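Long-range contacts in dextranase (Pseudarthrobacter oxydans, PDB 6NZS), which catalyses the endohydrolysis of alpha-1,6-glucosidic linkages in dextran, as a glycoside hydrolase family 49 enzyme: residues A335-H340 against V361-W366; F383-D388 against W406-G411; N387-K392 against V413-W418. One frame throughout, in Å; residues are numbered along the deposited sequence.

Contact 1. Residues A335-H340 against V361-W366; sequences AEPPYH and VGSWYW
Ala335 and Val361 meet where two parallel strands of neighbouring beta-solenoid coils run out. Here the packing is tight. Ala335 CB lies 3.6 Å from Val361 CG2, on the sheet face that Trp87 of strand 84-92 covers. Val361 chi1 (-60°) puts CG1 anti to the carbonyl carbon; CG2 then sits between the backbone N and the carbonyl carbon and meets Ala335 CB. Beside this apolar pair, Glu336 N donates to Val361 O at 3.0 Å. One CA-H...O contact, Ala335 CA to Val361 O, lies at this pair; a second, Glu336 CA to Gly362 O, lies one residue on. Glu336 and Gly362 both have positive phi, so both chains turn away from the strand at matched positions. Glu336 CG lies at the edge of the Trp364 indole, 4.1 Å from CD1. Glu336 OE1 and Trp364 NE1 both bond Ser58 OG, while Glu336 OE2 bonds Ser62.

Further on, water 1 bridges the two chains. It donates to Pro337 O at 2.8 Å and to Gly362 O at 3.1 Å, and it accepts a weak bond from Tyr365 N. Pro337 O sits in the plane of the Tyr365 ring, 3.6 Å from CD2 at its edge. Neither carbonyl is reached by an N-H of the other segment, though Gly362 O also meets the Glu336 CA-H and a weak Trp364 N donor; burial here is consistent with a structural water.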
loop_
_atom_site.group_PDB
_atom_site.type_symbol
_atom_site.label_atom_id
_atom_site.label_comp_id
_atom_site.label_asym_id
_atom_site.label_seq_id
_atom_site.Cartn_x
_atom_site.Cartn_y
_atom_site.Cartn_z
ATOM N N ALA A 335 0.644 -7.376 -7.138
ATOM C CA ALA A 335 1.738 -7.997 -6.403
ATOM C C ALA A 335 3.073 -7.705 -7.069
ATOM O O ALA A 335 3.167 -7.644 -8.299
ATOM C CB ALA A 335 1.547 -9.512 -6.333
ATOM N N GLU A 336 4.105 -7.548 -6.242
ATOM C CA GLU A 336 5.490 -7.470 -6.695
ATOM C C GLU A 336 5.737 -6.479 -7.837
ATOM O O GLU A 336 6.280 -6.846 -8.885
ATOM C CB GLU A 336 6.019 -8.852 -7.051
ATOM C CG GLU A 336 7.070 -9.355 -6.103
ATOM C CD GLU A 336 7.418 -10.807 -6.332
ATOM O OE1 GLU A 336 6.955 -11.668 -5.560
ATOM O OE2 GLU A 336 8.176 -11.076 -7.277
ATOM N N PRO A 337 5.385 -5.215 -7.659
ATOM C CA PRO A 337 5.641 -4.226 -8.707
ATOM C C PRO A 337 7.134 -3.972 -8.853
ATOM O O PRO A 337 7.883 -3.996 -7.862
ATOM C CB PRO A 337 4.912 -2.977 -8.191
ATOM C CG PRO A 337 4.892 -3.144 -6.713
ATOM C CD PRO A 337 4.735 -4.614 -6.479
ATOM N N PRO A 338 7.608 -3.736 -10.081
ATOM C CA PRO A 338 9.012 -3.355 -10.291
ATOM C C PRO A 338 9.261 -1.857 -10.182
ATOM O O PRO A 338 10.431 -1.434 -10.187
ATOM C CB PRO A 338 9.263 -3.820 -11.731
ATOM C CG PRO A 338 7.932 -3.598 -12.405
ATOM C CD PRO A 338 6.901 -3.977 -11.353
ATOM N N TYR A 339 8.200 -1.058 -10.073
ATOM C CA TYR A 339 8.276 0.404 -10.050
ATOM C C TYR A 339 6.951 0.920 -9.480
ATOM O O TYR A 339 6.280 0.200 -8.736
ATOM C CB TYR A 339 8.619 0.920 -11.465
ATOM C CG TYR A 339 9.186 2.326 -11.507
ATOM C CD1 TYR A 339 10.410 2.618 -10.923
ATOM C CD2 TYR A 339 8.497 3.358 -12.138
ATOM C CE1 TYR A 339 10.938 3.901 -10.964
ATOM C CE2 TYR A 339 9.017 4.644 -12.188
ATOM C CZ TYR A 339 10.239 4.907 -11.598
ATOM O OH TYR A 339 10.776 6.182 -11.637
ATOM N N HIS A 340 6.565 2.146 -9.843
ATOM C CA HIS A 340 5.323 2.707 -9.312
ATOM C C HIS A 340 4.130 1.844 -9.707
ATOM O O HIS A 340 4.076 1.281 -10.806
ATOM C CB HIS A 340 5.062 4.116 -9.853
ATOM C CG HIS A 340 6.133 5.112 -9.545
ATOM N ND1 HIS A 340 6.125 6.385 -10.076
ATOM C CD2 HIS A 340 7.237 5.036 -8.767
ATOM C CE1 HIS A 340 7.184 7.046 -9.644
ATOM N NE2 HIS A 340 7.877 6.249 -8.851
ATOM N N VAL A 361 0.577 -5.834 -2.649
ATOM C CA VAL A 361 1.356 -6.739 -1.806
ATOM C C VAL A 361 2.735 -6.945 -2.419
ATOM O O VAL A 361 2.937 -6.771 -3.622
ATOM C CB VAL A 361 0.671 -8.113 -1.597
ATOM C CG1 VAL A 361 -0.683 -7.940 -0.934
ATOM C CG2 VAL A 361 0.512 -8.861 -2.914
ATOM N N GLY A 362 3.685 -7.345 -1.579
ATOM C CA GLY A 362 5.007 -7.672 -2.100
ATOM C C GLY A 362 5.774 -6.500 -2.678
ATOM O O GLY A 362 6.463 -6.651 -3.697
ATOM N N SER A 363 5.713 -5.344 -2.024
ATOM C CA SER A 363 6.361 -4.128 -2.523
ATOM C C SER A 363 7.773 -4.006 -1.939
ATOM O O SER A 363 8.084 -3.139 -1.119
ATOM C CB SER A 363 5.503 -2.911 -2.203
ATOM O OG SER A 363 4.274 -2.963 -2.910
ATOM N N TRP A 364 8.651 -4.901 -2.400
ATOM C CA TRP A 364 9.979 -5.014 -1.800
ATOM C C TRP A 364 10.939 -3.919 -2.255
ATOM O O TRP A 364 11.734 -3.426 -1.450
ATOM C CB TRP A 364 10.564 -6.389 -2.115
ATOM C CG TRP A 364 9.647 -7.513 -1.747
ATOM C CD1 TRP A 364 8.925 -8.304 -2.603
ATOM C CD2 TRP A 364 9.345 -7.973 -0.424
ATOM N NE1 TRP A 364 8.203 -9.232 -1.894
ATOM C CE2 TRP A 364 8.441 -9.054 -0.556
ATOM C CE3 TRP A 364 9.758 -7.588 0.855
ATOM C CZ2 TRP A 364 7.936 -9.747 0.549
ATOM C CZ3 TRP A 364 9.257 -8.276 1.959
ATOM C CH2 TRP A 364 8.355 -9.342 1.796
ATOM N N TYR A 365 10.901 -3.557 -3.538
ATOM C CA TYR A 365 11.821 -2.565 -4.077
ATOM C C TYR A 365 11.439 -1.166 -3.602
ATOM O O TYR A 365 10.279 -0.888 -3.295
ATOM C CB TYR A 365 11.732 -2.565 -5.608
ATOM C CG TYR A 365 12.199 -3.823 -6.304
ATOM C CD1 TYR A 365 13.473 -4.348 -6.071
ATOM C CD2 TYR A 365 11.367 -4.484 -7.204
ATOM C CE1 TYR A 365 13.895 -5.495 -6.723
ATOM C CE2 TYR A 365 11.780 -5.632 -7.860
ATOM C CZ TYR A 365 13.045 -6.136 -7.612
ATOM O OH TYR A 365 13.458 -7.285 -8.264
ATOM N N TRP A 366 12.429 -0.267 -3.571
ATOM C CA TRP A 366 12.121 1.155 -3.527
ATOM C C TRP A 366 11.267 1.526 -4.736
ATOM O O TRP A 366 11.183 0.791 -5.725
ATOM C CB TRP A 366 13.410 1.979 -3.622
ATOM C CG TRP A 366 14.248 1.984 -2.390
ATOM C CD1 TRP A 366 13.823 1.805 -1.106
ATOM C CD2 TRP A 366 15.670 2.167 -2.320
ATOM N NE1 TRP A 366 14.891 1.871 -0.239
ATOM C CE2 TRP A 366 16.035 2.095 -0.960
ATOM C CE3 TRP A 366 16.668 2.379 -3.277
ATOM C CZ2 TRP A 366 17.360 2.224 -0.529
ATOM C CZ3 TRP A 366 17.990 2.518 -2.842
ATOM C CH2 TRP A 366 18.317 2.437 -1.482
HETATM O O HOH W 1 8.584 -5.322 -5.455
#

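Contact 2. Residues F383-D388 against W406-G411; sequences FFNAND and WKNENG
Asn387 reaches across to the turn 408-410 and grips it with one amide. Its CB rests on Asn408 CB at 3.9 Å. Asn387 chi1 (-159°) puts Asn387 CG anti to the backbone N, 3.7 Å from Asn408 CB. At the tip, OD1 accepts two bonds, from Glu409 N and from Asn410 N, each 2.9 Å. The Glu409 donor stands above the carbonyl plane, and the Asn410 donor is only tilted from it. ND2 bonds Trp364 O of the preceding coil, and water 3 links it to Glu409 OE1. Two residues earlier, Asn385 ND2 gives one bond to Trp406 O and one to Asn408 OD1, both partners close to its amide plane. Lys407 lies on the sheet face of Ala386. Its NZ donates to Asp388 O at 2.7 Å and to Asn410 O at 2.6 Å, and also bonds Pro412 O. Phe383 CZ packs on Trp406 CB, 3.9 Å away, against strand 176-192 of the N-terminal Ig-like domain, where both residues touch Met187. Trp406 N to Phe384 O and Asn408 N to Ala386 O continue the parallel ladder. Such parallel strands, stacked coil on coil, are characteristic of the right-handed beta-helix of pectate lyase-like enzymes.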
loop_
_atom_site.group_PDB
_atom_site.type_symbol
_atom_site.label_atom_id
_atom_site.label_comp_id
_atom_site.label_asym_id
_atom_site.label_seq_id
_atom_site.Cartn_x
_atom_site.Cartn_y
_atom_site.Cartn_z
ATOM N N PHE A 383 -5.904 -2.371 1.027
ATOM C CA PHE A 383 -4.687 -2.762 1.738
ATOM C C PHE A 383 -3.493 -2.361 0.888
ATOM O O PHE A 383 -3.437 -2.709 -0.295
ATOM C CB PHE A 383 -4.642 -4.283 1.985
ATOM C CG PHE A 383 -3.339 -4.750 2.581
ATOM C CD1 PHE A 383 -3.142 -4.722 3.953
ATOM C CD2 PHE A 383 -2.299 -5.188 1.770
ATOM C CE1 PHE A 383 -1.925 -5.138 4.516
ATOM C CE2 PHE A 383 -1.074 -5.596 2.320
ATOM C CZ PHE A 383 -0.891 -5.571 3.691
ATOM N N PHE A 384 -2.533 -1.653 1.482
ATOM C CA PHE A 384 -1.318 -1.269 0.769
ATOM C C PHE A 384 -0.085 -1.714 1.532
ATOM O O PHE A 384 0.130 -1.293 2.674
ATOM C CB PHE A 384 -1.236 0.245 0.578
ATOM C CG PHE A 384 -2.181 0.767 -0.456
ATOM C CD1 PHE A 384 -3.479 1.108 -0.119
ATOM C CD2 PHE A 384 -1.767 0.916 -1.771
ATOM C CE1 PHE A 384 -4.363 1.583 -1.083
ATOM C CE2 PHE A 384 -2.637 1.395 -2.749
ATOM C CZ PHE A 384 -3.937 1.730 -2.400
ATOM N N ASN A 385 0.736 -2.528 0.888
ATOM C CA ASN A 385 2.135 -2.685 1.260
ATOM C C ASN A 385 2.922 -1.862 0.249
ATOM O O ASN A 385 2.686 -1.984 -0.957
ATOM C CB ASN A 385 2.499 -4.169 1.157
ATOM C CG ASN A 385 3.963 -4.468 1.441
ATOM O OD1 ASN A 385 4.577 -5.233 0.708
ATOM N ND2 ASN A 385 4.497 -3.939 2.529
ATOM N N ALA A 386 3.807 -0.983 0.730
ATOM C CA ALA A 386 4.572 -0.122 -0.171
ATOM C C ALA A 386 5.914 0.237 0.457
ATOM O O ALA A 386 6.022 0.396 1.675
ATOM C CB ALA A 386 3.806 1.162 -0.548
ATOM N N ASN A 387 6.942 0.367 -0.394
ATOM C CA ASN A 387 8.284 0.789 0.009
ATOM C C ASN A 387 8.637 2.148 -0.586
ATOM O O ASN A 387 9.777 2.407 -0.970
ATOM C CB ASN A 387 9.335 -0.265 -0.328
ATOM C CG ASN A 387 10.603 -0.106 0.500
ATOM O OD1 ASN A 387 10.617 0.603 1.500
ATOM N ND2 ASN A 387 11.676 -0.770 0.083
ATOM N N ASP A 388 7.645 3.018 -0.661
ATOM C CA ASP A 388 7.793 4.415 -1.035
ATOM C C ASP A 388 6.528 5.121 -0.562
ATOM O O ASP A 388 5.745 4.540 0.194
ATOM C CB ASP A 388 8.085 4.557 -2.533
ATOM C CG ASP A 388 9.077 5.669 -2.811
ATOM O OD1 ASP A 388 8.721 6.829 -2.529
ATOM O OD2 ASP A 388 10.213 5.389 -3.264
ATOM N N TRP A 406 0.741 -1.702 5.404
ATOM C CA TRP A 406 1.969 -2.331 5.891
ATOM C C TRP A 406 3.100 -1.560 5.223
ATOM O O TRP A 406 3.418 -1.781 4.053
ATOM C CB TRP A 406 2.014 -3.814 5.521
ATOM C CG TRP A 406 3.059 -4.594 6.294
ATOM C CD1 TRP A 406 4.382 -4.265 6.494
ATOM C CD2 TRP A 406 2.847 -5.830 6.979
ATOM N NE1 TRP A 406 4.990 -5.233 7.265
ATOM C CE2 TRP A 406 4.070 -6.200 7.574
ATOM C CE3 TRP A 406 1.733 -6.667 7.142
ATOM C CZ2 TRP A 406 4.207 -7.367 8.336
ATOM C CZ3 TRP A 406 1.870 -7.811 7.894
ATOM C CH2 TRP A 406 3.092 -8.150 8.490
ATOM N N LYS A 407 3.685 -0.628 5.952
ATOM C CA LYS A 407 4.722 0.219 5.394
ATOM C C LYS A 407 6.065 -0.492 5.516
ATOM O O LYS A 407 6.317 -1.174 6.509
ATOM C CB LYS A 407 4.716 1.546 6.166
ATOM C CG LYS A 407 5.851 2.502 5.858
ATOM C CD LYS A 407 5.692 3.104 4.476
ATOM C CE LYS A 407 6.992 3.722 4.015
ATOM N NZ LYS A 407 6.784 4.470 2.726
ATOM N N ASN A 408 6.913 -0.363 4.487
ATOM C CA ASN A 408 8.263 -0.910 4.577
ATOM C C ASN A 408 9.219 0.170 5.083
ATOM O O ASN A 408 8.934 0.795 6.108
ATOM C CB ASN A 408 8.688 -1.576 3.259
ATOM C CG ASN A 408 7.979 -2.914 3.026
ATOM O OD1 ASN A 408 7.078 -3.296 3.774
ATOM N ND2 ASN A 408 8.425 -3.649 2.011
ATOM N N GLU A 409 10.332 0.424 4.390
ATOM C CA GLU A 409 11.407 1.244 4.950
ATOM C C GLU A 409 11.406 2.682 4.459
ATOM O O GLU A 409 11.702 3.606 5.233
ATOM C CB GLU A 409 12.760 0.637 4.563
ATOM C CG GLU A 409 13.027 -0.714 5.194
ATOM C CD GLU A 409 12.810 -1.865 4.238
ATOM O OE1 GLU A 409 12.359 -1.625 3.097
ATOM O OE2 GLU A 409 13.088 -3.017 4.632
ATOM N N ASN A 410 11.117 2.888 3.186
ATOM C CA ASN A 410 11.499 4.095 2.478
ATOM C C ASN A 410 10.285 4.968 2.209
ATOM O O ASN A 410 9.230 4.466 1.805
ATOM C CB ASN A 410 12.143 3.684 1.162
ATOM C CG ASN A 410 12.568 4.847 0.351
ATOM O OD1 ASN A 410 13.477 5.578 0.738
ATOM N ND2 ASN A 410 11.913 5.047 -0.794
ATOM N N GLY A 411 10.448 6.281 2.398
ATOM C CA GLY A 411 9.376 7.229 2.200
ATOM C C GLY A 411 8.435 7.285 3.388
ATOM O O GLY A 411 8.515 6.472 4.316
HETATM O O HOH W 2 6.906 -6.114 1.515
HETATM O O HOH W 3 14.225 -0.379 1.533
#

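Contact 3. Residues N387-K392 against V413-W418; sequences NDDVLK and VIQWGW
Asp389 meets Gln415 and Trp418 with its two carboxylate oxygens. OD1 accepts from Gln415 NE2 at 3.1 Å, in a nearly straight bond of 174°. The donor comes from above the carboxylate plane, while OD1 lies in the amide plane of Gln415. OD2 accepts from Trp418 NE1 at 2.9 Å, on the syn side and close to the carboxylate plane. The carboxylate and the indole are turned 57° apart. Asp389 CG also packs on Gln415 CB and CG, at 3.7 Å each.

The backbones bond beside this cluster. Val413 O accepts two donors, Val390 N and Leu391 N, each at 3.0 Å. Gln415 N then donates to Leu391 O. These bonds join strands 391-392 and 414-415, which are neighbours in a parallel sheet of the beta-solenoid. Leu391 CD1 and Ile414 CG1 pack on one face at 4.2 Å. Lys392 and Gln415 lie on the other face, the one that carries the polar cluster.

A second shell fixes the cluster. Gln415 bends at chi2 (65°), which sets its CD 3.8 Å from Asp389 OD1. Gln415 OE1 accepts from Gly417 N on an in-plane lone pair, at 2.8 Å, within the turn that leads to Trp418. OE1 also bonds Ser453 N, and NE2 has a second acceptor in Asn451 OD1; both partners belong to the next coil. On the other side, Asp388 OD1 receives Asp389 N through its anti lone pair. Separately, a salt bridge from Lys392 NZ to Asp369 ties strand 391-392 to the preceding coil.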
loop_
_atom_site.group_PDB
_atom_site.type_symbol
_atom_site.label_atom_id
_atom_site.label_comp_id
_atom_site.label_asym_id
_atom_site.label_seq_id
_atom_site.Cartn_x
_atom_site.Cartn_y
_atom_site.Cartn_z
ATOM N N ASN A 387 6.942 0.367 -0.394
ATOM C CA ASN A 387 8.284 0.789 0.009
ATOM C C ASN A 387 8.637 2.148 -0.586
ATOM O O ASN A 387 9.777 2.407 -0.970
ATOM C CB ASN A 387 9.335 -0.265 -0.328
ATOM C CG ASN A 387 10.603 -0.106 0.500
ATOM O OD1 ASN A 387 10.617 0.603 1.500
ATOM N ND2 ASN A 387 11.676 -0.770 0.083
ATOM N N ASP A 388 7.645 3.018 -0.661
ATOM C CA ASP A 388 7.793 4.415 -1.035
ATOM C C ASP A 388 6.528 5.121 -0.562
ATOM O O ASP A 388 5.745 4.540 0.194
ATOM C CB ASP A 388 8.085 4.557 -2.533
ATOM C CG ASP A 388 9.077 5.669 -2.811
ATOM O OD1 ASP A 388 8.721 6.829 -2.529
ATOM O OD2 ASP A 388 10.213 5.389 -3.264
ATOM N N ASP A 389 6.326 6.372 -0.997
ATOM C CA ASP A 389 5.097 7.110 -0.693
ATOM C C ASP A 389 3.900 6.195 -0.868
ATOM O O ASP A 389 3.736 5.586 -1.926
ATOM C CB ASP A 389 4.928 8.266 -1.691
ATOM C CG ASP A 389 6.017 9.305 -1.602
ATOM O OD1 ASP A 389 6.510 9.580 -0.490
ATOM O OD2 ASP A 389 6.375 9.866 -2.669
ATOM N N VAL A 390 3.062 6.091 0.169
ATOM C CA VAL A 390 1.949 5.144 0.111
ATOM C C VAL A 390 0.693 5.805 -0.444
ATOM O O VAL A 390 0.085 5.314 -1.410
ATOM C CB VAL A 390 1.657 4.488 1.475
ATOM C CG1 VAL A 390 0.598 3.384 1.296
ATOM C CG2 VAL A 390 2.930 3.921 2.118
ATOM N N LEU A 391 0.264 6.884 0.192
ATOM C CA LEU A 391 -0.895 7.652 -0.249
ATOM C C LEU A 391 -0.385 8.990 -0.774
ATOM O O LEU A 391 0.032 9.854 0.006
ATOM C CB LEU A 391 -1.889 7.849 0.891
ATOM C CG LEU A 391 -2.466 6.549 1.457
ATOM C CD1 LEU A 391 -3.454 6.859 2.570
ATOM C CD2 LEU A 391 -3.126 5.701 0.358
ATOM N N LYS A 392 -0.435 9.159 -2.095
ATOM C CA LYS A 392 0.060 10.361 -2.756
ATOM C C LYS A 392 -1.118 11.317 -2.892
ATOM O O LYS A 392 -1.954 11.180 -3.791
ATOM C CB LYS A 392 0.693 9.989 -4.089
ATOM C CG LYS A 392 2.013 9.233 -3.892
ATOM C CD LYS A 392 2.306 8.251 -5.021
ATOM C CE LYS A 392 2.740 8.974 -6.286
ATOM N NZ LYS A 392 3.383 8.062 -7.286
ATOM N N VAL A 413 4.322 7.584 4.987
ATOM C CA VAL A 413 3.035 6.970 4.667
ATOM C C VAL A 413 2.214 7.877 3.746
ATOM O O VAL A 413 1.921 7.520 2.601
ATOM C CB VAL A 413 2.279 6.561 5.948
ATOM C CG1 VAL A 413 0.935 5.939 5.594
ATOM C CG2 VAL A 413 3.119 5.576 6.769
ATOM N N ILE A 414 1.878 9.076 4.217
ATOM C CA ILE A 414 1.105 10.061 3.461
ATOM C C ILE A 414 2.049 11.145 2.944
ATOM O O ILE A 414 2.868 11.673 3.701
ATOM C CB ILE A 414 0.029 10.675 4.367
ATOM C CG1 ILE A 414 -1.079 9.656 4.640
ATOM C CG2 ILE A 414 -0.530 11.960 3.756
ATOM C CD1 ILE A 414 -1.812 9.875 5.960
ATOM N N GLN A 415 1.922 11.501 1.657
ATOM C CA GLN A 415 2.796 12.478 1.006
ATOM C C GLN A 415 1.957 13.518 0.271
ATOM O O GLN A 415 1.063 13.155 -0.494
ATOM C CB GLN A 415 3.664 11.756 -0.028
ATOM C CG GLN A 415 4.614 12.662 -0.817
ATOM C CD GLN A 415 5.659 13.280 0.074
ATOM O OE1 GLN A 415 5.617 14.471 0.375
ATOM N NE2 GLN A 415 6.603 12.458 0.533
ATOM N N TRP A 416 2.273 14.806 0.462
ATOM C CA TRP A 416 1.714 15.849 -0.398
ATOM C C TRP A 416 2.761 16.842 -0.888
ATOM O O TRP A 416 2.399 17.835 -1.538
ATOM C CB TRP A 416 0.502 16.563 0.229
ATOM C CG TRP A 416 0.784 17.457 1.402
ATOM C CD1 TRP A 416 1.204 18.762 1.371
ATOM C CD2 TRP A 416 0.633 17.120 2.789
ATOM N NE1 TRP A 416 1.323 19.248 2.653
ATOM C CE2 TRP A 416 0.981 18.262 3.541
ATOM C CE3 TRP A 416 0.219 15.966 3.467
ATOM C CZ2 TRP A 416 0.936 18.283 4.937
ATOM C CZ3 TRP A 416 0.187 15.983 4.857
ATOM C CH2 TRP A 416 0.547 17.134 5.575
ATOM N N GLY A 417 4.043 16.590 -0.629
ATOM C CA GLY A 417 5.111 17.475 -1.057
ATOM C C GLY A 417 5.732 17.117 -2.393
ATOM O O GLY A 417 5.022 16.722 -3.330
ATOM N N TRP A 418 7.063 17.261 -2.475
ATOM C CA TRP A 418 7.905 17.047 -3.661
ATOM C C TRP A 418 7.884 18.205 -4.658
ATOM O O TRP A 418 8.892 18.453 -5.327
ATOM C CB TRP A 418 7.619 15.731 -4.393
ATOM C CG TRP A 418 7.969 14.454 -3.655
ATOM C CD1 TRP A 418 7.105 13.446 -3.316
ATOM C CD2 TRP A 418 9.276 14.024 -3.230
ATOM N NE1 TRP A 418 7.788 12.432 -2.684
ATOM C CE2 TRP A 418 9.118 12.761 -2.617
ATOM C CE3 TRP A 418 10.556 14.595 -3.287
ATOM C CZ2 TRP A 418 10.191 12.049 -2.080
ATOM C CZ3 TRP A 418 11.626 13.881 -2.755
ATOM C CH2 TRP A 418 11.432 12.624 -2.149
#

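From the N terminus, contact 1 comes first. It brings the ends of strands 325-335 and 351-361 together and closes the loop that holds strand 342-346. It closes before contacts 2 and 3 open. Those two start from the same piece of chain, sharing Asn387 and Asp388. Their spans overlap: contact 3 opens inside the span of contact 2 and closes after it. Contact 2 joins strands 382-386 and 398-407 and encloses strand 391-392. Contact 3 joins strands 391-392 and 414-415, on another sheet of the solenoid, and encloses strand 398-407. The bond from Ser363 OG to Asn385 O ties contact 1 to contact 2. Val390 packs on Phe384 and Lys407, between contacts 2 and 3.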